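Local coordinates for protein predicted ATPase of the ABC class (Vibrio vulnificus, PDB 5D6A) that probably binds and hydrolyses ATP as an ATPase of the ABC class, caught here with the non-hydrolysable analogue AMP-PNP in its nucleotide pocket, at residues D297-A305 with G354-S365; H187-R198 with N284-V295. One frame throughout, in Å; residues are numbered along the deposited sequence.

Interaction 1 of 2, residues D297-A305 with G354-S365; sequences DGSAMKIRA and GASTLLIDEDTS. With ANP (phosphoaminophosphonic acid-adenylate ester), chain C.
Lys302 and Leu359 are bridge partners where strand 301-302 runs parallel to 357-361, and three backbone bonds hold the pairing: Met301 N to Thr357 O, Leu359 N to Met301 O and Ile303 N to Leu359 O, each 3.0 Å long. Lys302 shows how one long side chain can follow a neighbouring strand. Its CB packs against Leu359 CB at 3.8 Å, and CG lies 3.4 Å from Leu359 O. With CG anti to the backbone N (chi1 -178°) and the chain straight to CE, it runs alongside Asp361, whose CB is 4.0 Å from CE. A bend at chi4 then turns NZ toward Thr364 OG1, 3.5 Å away, while the salt bridge of Lys302 NZ is made to Glu501 OE2. On the other side, Ile303 CG1 meets Ile360 CG1 at 3.7 Å. Where the strands diverge, a water accepts from Asp361 N at 2.9 Å, lies within bonding reach of Ile303 O, and bonds to the hydroxyls of Thr364 and Ser365, the latter also bonded to Gln343. Upstream, Ser299 OG accepts from Ser356 N at 3.2 Å. Asp361 and Asp363 belong to the AMP-PNP pocket, Asp361 OD2 bonds to Ser272 of the probable Walker A motif, and strand 357-361 running into Asp361 and Glu362 is consistent with a Walker B motif. Strand 301-302 borders the mixed P-loop sheet, with helix 271-280 covering the Lys302 and Leu359 side and helix 339-352 the Met301 and Leu358 side.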
loop_
_atom_site.group_PDB
_atom_site.type_symbol
_atom_site.label_atom_id
_atom_site.label_comp_id
_atom_site.label_asym_id
_atom_site.label_seq_id
_atom_site.Cartn_x
_atom_site.Cartn_y
_atom_site.Cartn_z
ATOM N N ASP A 297 6.034 22.692 11.353
ATOM C CA ASP A 297 7.304 22.865 10.680
ATOM C C ASP A 297 7.208 22.198 9.303
ATOM O O ASP A 297 6.887 21.015 9.204
ATOM C CB ASP A 297 8.402 22.224 11.530
ATOM C CG ASP A 297 9.778 22.379 10.937
ATOM O OD1 ASP A 297 9.908 22.635 9.717
ATOM O OD2 ASP A 297 10.740 22.224 11.704
ATOM N N GLY A 298 7.483 22.968 8.252
ATOM C CA GLY A 298 7.390 22.482 6.875
ATOM C C GLY A 298 8.252 21.279 6.539
ATOM O O GLY A 298 7.916 20.507 5.640
ATOM N N SER A 299 9.359 21.112 7.261
ATOM C CA SER A 299 10.287 20.003 7.017
ATOM C C SER A 299 10.018 18.757 7.871
ATOM O O SER A 299 10.735 17.763 7.753
ATOM C CB SER A 299 11.719 20.477 7.264
ATOM O OG SER A 299 11.878 20.926 8.599
ATOM N N ALA A 300 8.992 18.804 8.719
ATOM C CA ALA A 300 8.670 17.671 9.596
ATOM C C ALA A 300 8.461 16.375 8.811
ATOM O O ALA A 300 7.644 16.325 7.889
ATOM C CB ALA A 300 7.442 17.985 10.434
HETATM N N MSE A 301 9.204 15.334 9.189
HETATM C CA MSE A 301 9.134 14.034 8.519
HETATM C C MSE A 301 8.714 12.950 9.463
HETATM O O MSE A 301 9.332 12.756 10.507
HETATM C CB MSE A 301 10.523 13.687 7.975
HETATM C CG MSE A 301 10.636 12.265 7.411
HETATM SE SE MSE A 301 9.461 12.001 5.845
HETATM C CE MSE A 301 10.382 13.234 4.622
ATOM N N LYS A 302 7.661 12.225 9.103
ATOM C CA LYS A 302 7.206 11.117 9.923
ATOM C C LYS A 302 7.943 9.877 9.474
ATOM O O LYS A 302 7.921 9.522 8.298
ATOM C CB LYS A 302 5.695 10.908 9.823
ATOM C CG LYS A 302 5.180 9.786 10.721
ATOM C CD LYS A 302 3.676 9.883 10.911
ATOM C CE LYS A 302 3.124 8.841 11.876
ATOM N NZ LYS A 302 3.246 7.442 11.379
ATOM N N ILE A 303 8.613 9.232 10.417
ATOM C CA ILE A 303 9.363 8.033 10.113
ATOM C C ILE A 303 8.683 6.837 10.761
ATOM O O ILE A 303 8.110 6.940 11.843
ATOM C CB ILE A 303 10.839 8.149 10.560
ATOM C CG1 ILE A 303 10.955 8.300 12.080
ATOM C CG2 ILE A 303 11.505 9.334 9.872
ATOM C CD1 ILE A 303 12.384 8.407 12.569
ATOM N N ARG A 304 8.741 5.710 10.064
ATOM C CA ARG A 304 8.146 4.469 10.523
ATOM C C ARG A 304 9.017 3.332 10.023
ATOM O O ARG A 304 10.049 3.567 9.389
ATOM C CB ARG A 304 6.720 4.326 9.982
ATOM C CG ARG A 304 6.621 4.337 8.461
ATOM C CD ARG A 304 5.180 4.209 7.996
ATOM N NE ARG A 304 4.574 2.949 8.422
ATOM C CZ ARG A 304 3.291 2.635 8.257
ATOM N NH1 ARG A 304 2.839 1.464 8.684
ATOM N NH2 ARG A 304 2.451 3.489 7.674
ATOM N N ALA A 305 8.605 2.103 10.302
ATOM C CA ALA A 305 9.361 0.946 9.860
ATOM C C ALA A 305 8.955 0.551 8.444
ATOM O O ALA A 305 7.773 0.528 8.112
ATOM C CB ALA A 305 9.147 -0.217 10.814
ATOM N N GLY A 354 18.127 17.846 6.323
ATOM C CA GLY A 354 17.841 19.062 7.082
ATOM C C GLY A 354 16.445 19.162 7.670
ATOM O O GLY A 354 15.845 20.238 7.667
ATOM N N ALA A 355 15.925 18.045 8.177
ATOM C CA ALA A 355 14.608 18.032 8.809
ATOM C C ALA A 355 14.755 18.570 10.224
ATOM O O ALA A 355 15.666 18.161 10.951
ATOM C CB ALA A 355 14.045 16.623 8.840
ATOM N N SER A 356 13.865 19.484 10.608
ATOM C CA SER A 356 13.904 20.097 11.940
ATOM C C SER A 356 13.003 19.373 12.929
ATOM O O SER A 356 13.136 19.541 14.145
ATOM C CB SER A 356 13.458 21.554 11.861
ATOM O OG SER A 356 14.258 22.301 10.973
ATOM N N THR A 357 12.076 18.576 12.412
ATOM C CA THR A 357 11.151 17.865 13.273
ATOM C C THR A 357 10.916 16.450 12.771
ATOM O O THR A 357 10.811 16.214 11.569
ATOM C CB THR A 357 9.812 18.619 13.365
ATOM O OG1 THR A 357 10.053 19.963 13.811
ATOM C CG2 THR A 357 8.858 17.919 14.324
ATOM N N LEU A 358 10.845 15.514 13.711
ATOM C CA LEU A 358 10.627 14.110 13.402
ATOM C C LEU A 358 9.369 13.643 14.103
ATOM O O LEU A 358 9.203 13.873 15.297
ATOM C CB LEU A 358 11.820 13.281 13.868
ATOM C CG LEU A 358 13.162 13.645 13.236
ATOM C CD1 LEU A 358 14.291 12.923 13.950
ATOM C CD2 LEU A 358 13.169 13.339 11.746
ATOM N N LEU A 359 8.485 12.989 13.360
ATOM C CA LEU A 359 7.232 12.494 13.913
ATOM C C LEU A 359 7.301 10.979 13.987
ATOM O O LEU A 359 7.669 10.328 13.017
ATOM C CB LEU A 359 6.059 12.942 13.038
ATOM C CG LEU A 359 6.028 14.446 12.733
ATOM C CD1 LEU A 359 4.863 14.781 11.817
ATOM C CD2 LEU A 359 5.964 15.273 14.010
ATOM N N ILE A 360 6.960 10.418 15.144
ATOM C CA ILE A 360 7.010 8.970 15.345
ATOM C C ILE A 360 5.773 8.466 16.068
ATOM O O ILE A 360 5.277 9.115 16.986
ATOM C CB ILE A 360 8.259 8.563 16.156
ATOM C CG1 ILE A 360 9.526 8.960 15.395
ATOM C CG2 ILE A 360 8.252 7.065 16.442
ATOM C CD1 ILE A 360 10.811 8.652 16.126
ATOM N N ASP A 361 5.282 7.305 15.645
ATOM C CA ASP A 361 4.112 6.682 16.256
ATOM C C ASP A 361 4.507 5.271 16.668
ATOM O O ASP A 361 4.777 4.421 15.820
ATOM C CB ASP A 361 2.933 6.665 15.280
ATOM C CG ASP A 361 1.646 6.156 15.916
ATOM O OD1 ASP A 361 1.703 5.529 16.994
ATOM O OD2 ASP A 361 0.567 6.380 15.325
ATOM N N GLU A 362 4.529 5.036 17.976
ATOM C CA GLU A 362 4.925 3.749 18.542
ATOM C C GLU A 362 4.162 2.560 17.948
ATOM O O GLU A 362 4.689 1.448 17.896
ATOM C CB GLU A 362 4.764 3.784 20.066
ATOM C CG GLU A 362 5.359 2.587 20.789
ATOM C CD GLU A 362 5.323 2.725 22.303
ATOM O OE1 GLU A 362 4.413 3.402 22.832
ATOM O OE2 GLU A 362 6.203 2.136 22.971
ATOM N N ASP A 363 2.934 2.797 17.493
ATOM C CA ASP A 363 2.126 1.732 16.899
ATOM C C ASP A 363 2.544 1.366 15.465
ATOM O O ASP A 363 2.139 0.327 14.950
ATOM C CB ASP A 363 0.635 2.082 16.966
ATOM C CG ASP A 363 0.100 2.095 18.398
ATOM O OD1 ASP A 363 0.888 1.862 19.343
ATOM O OD2 ASP A 363 -1.114 2.327 18.578
ATOM N N THR A 364 3.351 2.208 14.828
ATOM C CA THR A 364 3.831 1.917 13.478
ATOM C C THR A 364 5.362 1.992 13.430
ATOM O O THR A 364 5.937 2.468 12.453
ATOM C CB THR A 364 3.241 2.890 12.436
ATOM O OG1 THR A 364 3.743 4.214 12.662
ATOM C CG2 THR A 364 1.718 2.892 12.505
ATOM N N SER A 365 6.016 1.509 14.485
ATOM C CA SER A 365 7.476 1.535 14.564
ATOM C C SER A 365 8.053 0.256 15.157
ATOM O O SER A 365 7.332 -0.552 15.752
ATOM C CB SER A 365 7.936 2.733 15.398
ATOM O OG SER A 365 7.557 3.953 14.788
HETATM P PG ANP C . -2.628 5.289 18.257
HETATM O O1G ANP C . -1.800 6.539 18.102
HETATM O O2G ANP C . -2.445 4.296 17.132
HETATM O O3G ANP C . -2.526 4.699 19.643
HETATM P PB ANP C . -5.311 6.144 19.472
HETATM O O1B ANP C . -4.695 7.242 20.285
HETATM O O2B ANP C . -5.543 4.815 20.153
HETATM N N3B ANP C . -4.286 5.838 18.079
HETATM P PA ANP C . -7.036 7.167 17.489
HETATM O O1A ANP C . -6.894 8.661 17.375
HETATM O O2A ANP C . -6.257 6.286 16.545
HETATM O O3A ANP C . -6.742 6.713 19.004
HETATM O "O5'" ANP C . -8.585 6.783 17.327
HETATM C "C5'" ANP C . -9.578 7.429 18.111
HETATM C "C4'" ANP C . -10.930 7.334 17.416
HETATM O "O4'" ANP C . -11.767 8.388 17.899
HETATM C "C3'" ANP C . -10.845 7.503 15.906
HETATM O "O3'" ANP C . -11.804 6.654 15.259
HETATM C "C2'" ANP C . -11.161 8.964 15.670
HETATM O "O2'" ANP C . -11.863 9.165 14.439
HETATM C "C1'" ANP C . -11.999 9.363 16.881
HETATM N N9 ANP C . -11.638 10.710 17.384
HETATM C C8 ANP C . -10.394 11.189 17.599
HETATM N N7 ANP C . -10.450 12.466 18.058
HETATM C C5 ANP C . -11.746 12.814 18.147
HETATM C C6 ANP C . -12.507 14.016 18.559
HETATM N N6 ANP C . -11.867 15.128 18.982
HETATM N N1 ANP C . -13.858 13.962 18.499
HETATM C C2 ANP C . -14.513 12.858 18.080
HETATM N N3 ANP C . -13.873 11.735 17.691
HETATM C C4 ANP C . -12.522 11.654 17.703
HETATM O O HOH W 1 6.131 5.804 13.327
#

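Interaction 2 of 2, residues H187-R198 with N284-V295; sequences HCQVVEDQEALR and NHIPGDGREYIV. Unlike the reference sequence in segment 284-295: Gly288 (reference Ser).
The helical backbone of 187-198 comes nearest the loop-and-strand backbone of 284-295 at Arg198 and Val295, whose CA atoms are 5.5 Å apart. Gln194 illustrates how a side-chain amide can stand in for a strand partner: its OE1 accepts from His285 N at 2.8 Å, nearly straight at 167°, while NE2 donates to His285 O at 3.1 Å on a lone pair in the carbonyl plane. NE2 also reaches back to Val190 O, one turn earlier in its own helix, which helps fix the rotation of the amide. Arg198, bent at chi3 (-67°), brings NH1 to Asn284 OD1 at 2.7 Å, and Val295 CG1 lies over one face of the guanidinium. The apolar part centres on Val190, which sends CG1 to Glu292 CG at 3.6 Å and CG2 to Pro287 CG. Leu197 CD1 touches the edge of the Tyr293 ring at 4.1 Å, and Leu197 CB packs on Val295 CG1. His187 sets its ring obliquely against Pro287 CD, with NE2 bonded to Asp100 of helix 92-109. Helix 181-199 lies between helix 92-109 and the 284-295 segment, whose weakly bonded strand 284-285 pairs with 124-125 and whose strand 294-296 pairs with 206-211.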
loop_
_atom_site.group_PDB
_atom_site.type_symbol
_atom_site.label_atom_id
_atom_site.label_comp_id
_atom_site.label_asym_id
_atom_site.label_seq_id
_atom_site.Cartn_x
_atom_site.Cartn_y
_atom_site.Cartn_z
ATOM N N HIS A 187 -11.149 32.604 1.005
ATOM C CA HIS A 187 -10.278 31.492 0.649
ATOM C C HIS A 187 -8.810 31.925 0.718
ATOM O O HIS A 187 -7.986 31.262 1.349
ATOM C CB HIS A 187 -10.627 30.988 -0.752
ATOM C CG HIS A 187 -10.009 29.672 -1.095
ATOM N ND1 HIS A 187 -10.651 28.473 -0.873
ATOM C CD2 HIS A 187 -8.814 29.363 -1.650
ATOM C CE1 HIS A 187 -9.876 27.481 -1.273
ATOM N NE2 HIS A 187 -8.756 27.994 -1.748
ATOM N N CYS A 188 -8.500 33.049 0.079
ATOM C CA CYS A 188 -7.137 33.586 0.062
ATOM C C CYS A 188 -6.663 34.030 1.443
ATOM O O CYS A 188 -5.475 33.946 1.752
ATOM C CB CYS A 188 -7.049 34.774 -0.896
ATOM S SG CYS A 188 -7.480 34.383 -2.603
ATOM N N GLN A 189 -7.591 34.512 2.264
ATOM C CA GLN A 189 -7.258 34.987 3.608
ATOM C C GLN A 189 -6.881 33.860 4.556
ATOM O O GLN A 189 -5.961 34.006 5.354
ATOM C CB GLN A 189 -8.415 35.794 4.188
ATOM C CG GLN A 189 -8.628 37.124 3.494
ATOM C CD GLN A 189 -9.947 37.766 3.858
ATOM O OE1 GLN A 189 -10.657 37.299 4.753
ATOM N NE2 GLN A 189 -10.290 38.840 3.161
ATOM N N VAL A 190 -7.590 32.740 4.473
ATOM C CA VAL A 190 -7.290 31.598 5.332
ATOM C C VAL A 190 -5.914 31.037 4.992
ATOM O O VAL A 190 -5.165 30.645 5.885
ATOM C CB VAL A 190 -8.365 30.496 5.225
ATOM C CG1 VAL A 190 -7.944 29.251 5.993
ATOM C CG2 VAL A 190 -9.699 31.009 5.749
ATOM N N VAL A 191 -5.580 31.009 3.705
ATOM C CA VAL A 191 -4.274 30.510 3.272
ATOM C C VAL A 191 -3.180 31.478 3.705
ATOM O O VAL A 191 -2.116 31.056 4.158
ATOM C CB VAL A 191 -4.211 30.297 1.747
ATOM C CG1 VAL A 191 -2.817 29.844 1.327
ATOM C CG2 VAL A 191 -5.252 29.274 1.313
ATOM N N GLU A 192 -3.449 32.774 3.564
ATOM C CA GLU A 192 -2.491 33.801 3.964
ATOM C C GLU A 192 -2.239 33.703 5.469
ATOM O O GLU A 192 -1.104 33.843 5.927
ATOM C CB GLU A 192 -3.005 35.197 3.599
ATOM C CG GLU A 192 -2.010 36.319 3.860
ATOM C CD GLU A 192 -2.525 37.679 3.424
ATOM O OE1 GLU A 192 -3.755 37.893 3.452
ATOM O OE2 GLU A 192 -1.699 38.545 3.068
ATOM N N ASP A 193 -3.308 33.462 6.227
ATOM C CA ASP A 193 -3.203 33.311 7.673
ATOM C C ASP A 193 -2.359 32.088 8.013
ATOM O O ASP A 193 -1.526 32.139 8.916
ATOM C CB ASP A 193 -4.590 33.188 8.318
ATOM C CG ASP A 193 -5.378 34.493 8.289
ATOM O OD1 ASP A 193 -4.854 35.516 7.789
ATOM O OD2 ASP A 193 -6.525 34.495 8.784
ATOM N N GLN A 194 -2.576 30.992 7.287
ATOM C CA GLN A 194 -1.805 29.766 7.505
ATOM C C GLN A 194 -0.308 29.978 7.298
ATOM O O GLN A 194 0.502 29.493 8.089
ATOM C CB GLN A 194 -2.317 28.639 6.612
ATOM C CG GLN A 194 -3.574 27.989 7.154
ATOM C CD GLN A 194 -4.194 26.994 6.197
ATOM O OE1 GLN A 194 -4.187 25.790 6.445
ATOM N NE2 GLN A 194 -4.717 27.491 5.086
ATOM N N GLU A 195 0.058 30.703 6.245
ATOM C CA GLU A 195 1.465 30.980 5.983
ATOM C C GLU A 195 2.021 31.864 7.093
ATOM O O GLU A 195 3.098 31.596 7.626
ATOM C CB GLU A 195 1.650 31.652 4.620
ATOM C CG GLU A 195 3.098 31.979 4.269
ATOM C CD GLU A 195 4.000 30.753 4.221
ATOM O OE1 GLU A 195 3.483 29.620 4.082
ATOM O OE2 GLU A 195 5.235 30.927 4.309
ATOM N N ALA A 196 1.272 32.910 7.438
ATOM C CA ALA A 196 1.664 33.844 8.495
ATOM C C ALA A 196 1.877 33.126 9.826
ATOM O O ALA A 196 2.832 33.411 10.536
ATOM C CB ALA A 196 0.619 34.939 8.648
ATOM N N LEU A 197 0.982 32.197 10.154
ATOM C CA LEU A 197 1.093 31.419 11.390
ATOM C C LEU A 197 2.291 30.475 11.335
ATOM O O LEU A 197 2.956 30.251 12.345
ATOM C CB LEU A 197 -0.186 30.617 11.647
ATOM C CG LEU A 197 -1.459 31.422 11.924
ATOM C CD1 LEU A 197 -2.670 30.503 11.965
ATOM C CD2 LEU A 197 -1.337 32.217 13.216
ATOM N N ARG A 198 2.561 29.924 10.151
ATOM C CA ARG A 198 3.693 29.015 9.979
ATOM C C ARG A 198 5.026 29.750 10.117
ATOM O O ARG A 198 5.986 29.192 10.644
ATOM C CB ARG A 198 3.617 28.281 8.629
ATOM C CG ARG A 198 4.777 27.317 8.397
ATOM C CD ARG A 198 4.622 26.450 7.154
ATOM N NE ARG A 198 3.516 25.494 7.262
ATOM C CZ ARG A 198 2.285 25.681 6.783
ATOM N NH1 ARG A 198 1.962 26.798 6.135
ATOM N NH2 ARG A 198 1.368 24.735 6.946
ATOM N N ASN A 284 -1.129 23.458 3.639
ATOM C CA ASN A 284 -2.225 24.348 3.982
ATOM C C ASN A 284 -3.526 23.657 3.597
ATOM O O ASN A 284 -3.576 22.948 2.592
ATOM C CB ASN A 284 -2.102 25.668 3.220
ATOM C CG ASN A 284 -0.814 26.410 3.529
ATOM O OD1 ASN A 284 -0.288 26.341 4.640
ATOM N ND2 ASN A 284 -0.307 27.135 2.543
ATOM N N HIS A 285 -4.572 23.850 4.396
ATOM C CA HIS A 285 -5.873 23.246 4.106
ATOM C C HIS A 285 -6.943 24.290 3.809
ATOM O O HIS A 285 -6.823 25.455 4.200
ATOM C CB HIS A 285 -6.315 22.325 5.244
ATOM C CG HIS A 285 -5.514 21.062 5.334
ATOM N ND1 HIS A 285 -4.375 20.954 6.103
ATOM C CD2 HIS A 285 -5.681 19.858 4.736
ATOM C CE1 HIS A 285 -3.880 19.735 5.980
ATOM N NE2 HIS A 285 -4.653 19.051 5.156
ATOM N N ILE A 286 -7.988 23.851 3.111
ATOM C CA ILE A 286 -9.091 24.729 2.720
ATOM C C ILE A 286 -9.979 25.079 3.909
ATOM O O ILE A 286 -9.940 24.396 4.932
ATOM C CB ILE A 286 -9.969 24.089 1.621
ATOM C CG1 ILE A 286 -10.712 22.853 2.156
ATOM C CG2 ILE A 286 -9.124 23.746 0.399
ATOM C CD1 ILE A 286 -11.596 22.175 1.134
ATOM N N PRO A 287 -10.781 26.153 3.780
ATOM C CA PRO A 287 -11.685 26.529 4.864
ATOM C C PRO A 287 -12.722 25.444 5.144
ATOM O O PRO A 287 -13.130 24.725 4.231
ATOM C CB PRO A 287 -12.370 27.794 4.331
ATOM C CG PRO A 287 -11.445 28.333 3.299
ATOM C CD PRO A 287 -10.797 27.138 2.682
ATOM N N GLY A 288 -13.125 25.326 6.405
ATOM C CA GLY A 288 -14.113 24.332 6.817
ATOM C C GLY A 288 -13.553 22.926 6.947
ATOM O O GLY A 288 -14.247 22.019 7.411
ATOM N N ASP A 289 -12.293 22.748 6.547
ATOM C CA ASP A 289 -11.641 21.444 6.607
ATOM C C ASP A 289 -11.453 20.952 8.037
ATOM O O ASP A 289 -11.399 19.744 8.275
ATOM C CB ASP A 289 -10.267 21.516 5.950
ATOM C CG ASP A 289 -9.504 20.217 6.065
ATOM O OD1 ASP A 289 -10.033 19.168 5.646
ATOM O OD2 ASP A 289 -8.363 20.248 6.565
ATOM N N GLY A 290 -11.327 21.891 8.973
ATOM C CA GLY A 290 -11.120 21.561 10.378
ATOM C C GLY A 290 -9.666 21.702 10.798
ATOM O O GLY A 290 -9.371 21.814 11.988
ATOM N N ARG A 291 -8.757 21.703 9.822
ATOM C CA ARG A 291 -7.322 21.821 10.088
ATOM C C ARG A 291 -6.700 23.092 9.499
ATOM O O ARG A 291 -5.497 23.312 9.650
ATOM C CB ARG A 291 -6.599 20.601 9.507
ATOM C CG ARG A 291 -7.026 19.274 10.113
ATOM C CD ARG A 291 -6.528 18.093 9.295
ATOM N NE ARG A 291 -7.166 18.052 7.977
ATOM C CZ ARG A 291 -6.972 17.102 7.064
ATOM N NH1 ARG A 291 -6.154 16.082 7.301
ATOM N NH2 ARG A 291 -7.614 17.173 5.902
ATOM N N GLU A 292 -7.508 23.932 8.848
ATOM C CA GLU A 292 -6.976 25.150 8.207
ATOM C C GLU A 292 -6.307 26.158 9.157
ATOM O O GLU A 292 -5.762 27.159 8.703
ATOM C CB GLU A 292 -8.031 25.865 7.336
ATOM C CG GLU A 292 -9.202 26.534 8.058
ATOM C CD GLU A 292 -10.259 25.570 8.560
ATOM O OE1 GLU A 292 -9.991 24.351 8.651
ATOM O OE2 GLU A 292 -11.374 26.043 8.866
ATOM N N TYR A 293 -6.373 25.918 10.463
ATOM C CA TYR A 293 -5.694 26.798 11.410
ATOM C C TYR A 293 -4.704 26.011 12.261
ATOM O O TYR A 293 -4.445 26.346 13.420
ATOM C CB TYR A 293 -6.683 27.614 12.245
ATOM C CG TYR A 293 -7.314 28.730 11.448
ATOM C CD1 TYR A 293 -6.613 29.908 11.205
ATOM C CD2 TYR A 293 -8.602 28.614 10.932
ATOM C CE1 TYR A 293 -7.173 30.940 10.470
ATOM C CE2 TYR A 293 -9.174 29.642 10.197
ATOM C CZ TYR A 293 -8.454 30.802 9.967
ATOM O OH TYR A 293 -9.010 31.832 9.240
ATOM N N ILE A 294 -4.148 24.964 11.654
ATOM C CA ILE A 294 -3.127 24.142 12.282
ATOM C C ILE A 294 -1.901 24.240 11.384
ATOM O O ILE A 294 -1.997 24.013 10.180
ATOM C CB ILE A 294 -3.534 22.660 12.399
ATOM C CG1 ILE A 294 -4.898 22.515 13.081
ATOM C CG2 ILE A 294 -2.478 21.890 13.181
ATOM C CD1 ILE A 294 -5.362 21.079 13.221
ATOM N N VAL A 295 -0.761 24.601 11.966
ATOM C CA VAL A 295 0.484 24.710 11.210
ATOM C C VAL A 295 1.585 23.896 11.883
ATOM O O VAL A 295 1.579 23.706 13.100
ATOM C CB VAL A 295 0.945 26.176 11.049
ATOM C CG1 VAL A 295 -0.018 26.941 10.154
ATOM C CG2 VAL A 295 1.091 26.854 12.405
#

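Interactions 1 and 2 are both largely buried and follow one another in the chain, strand 294-296 leading into strand 301-302, yet they lie about 22 Å apart between centres. The strand pairing of interaction 1 belongs to another sheet, although Asp297 still bonds to strand 206-211, which Val295 also joins. Interaction 1 is strand against strand at the border of the nucleotide-binding sheet: backbone bonds carry the pairing, a water and one weak backbone bond continue the contact where the strands part, and acidic residues lead on to the nucleotide and the second subunit. Interaction 2 is helix against loop and short strands, away from the other chain, and there side-chain amide and guanidinium groups supply the hydrogen bonding, amid aliphatic and ring packing.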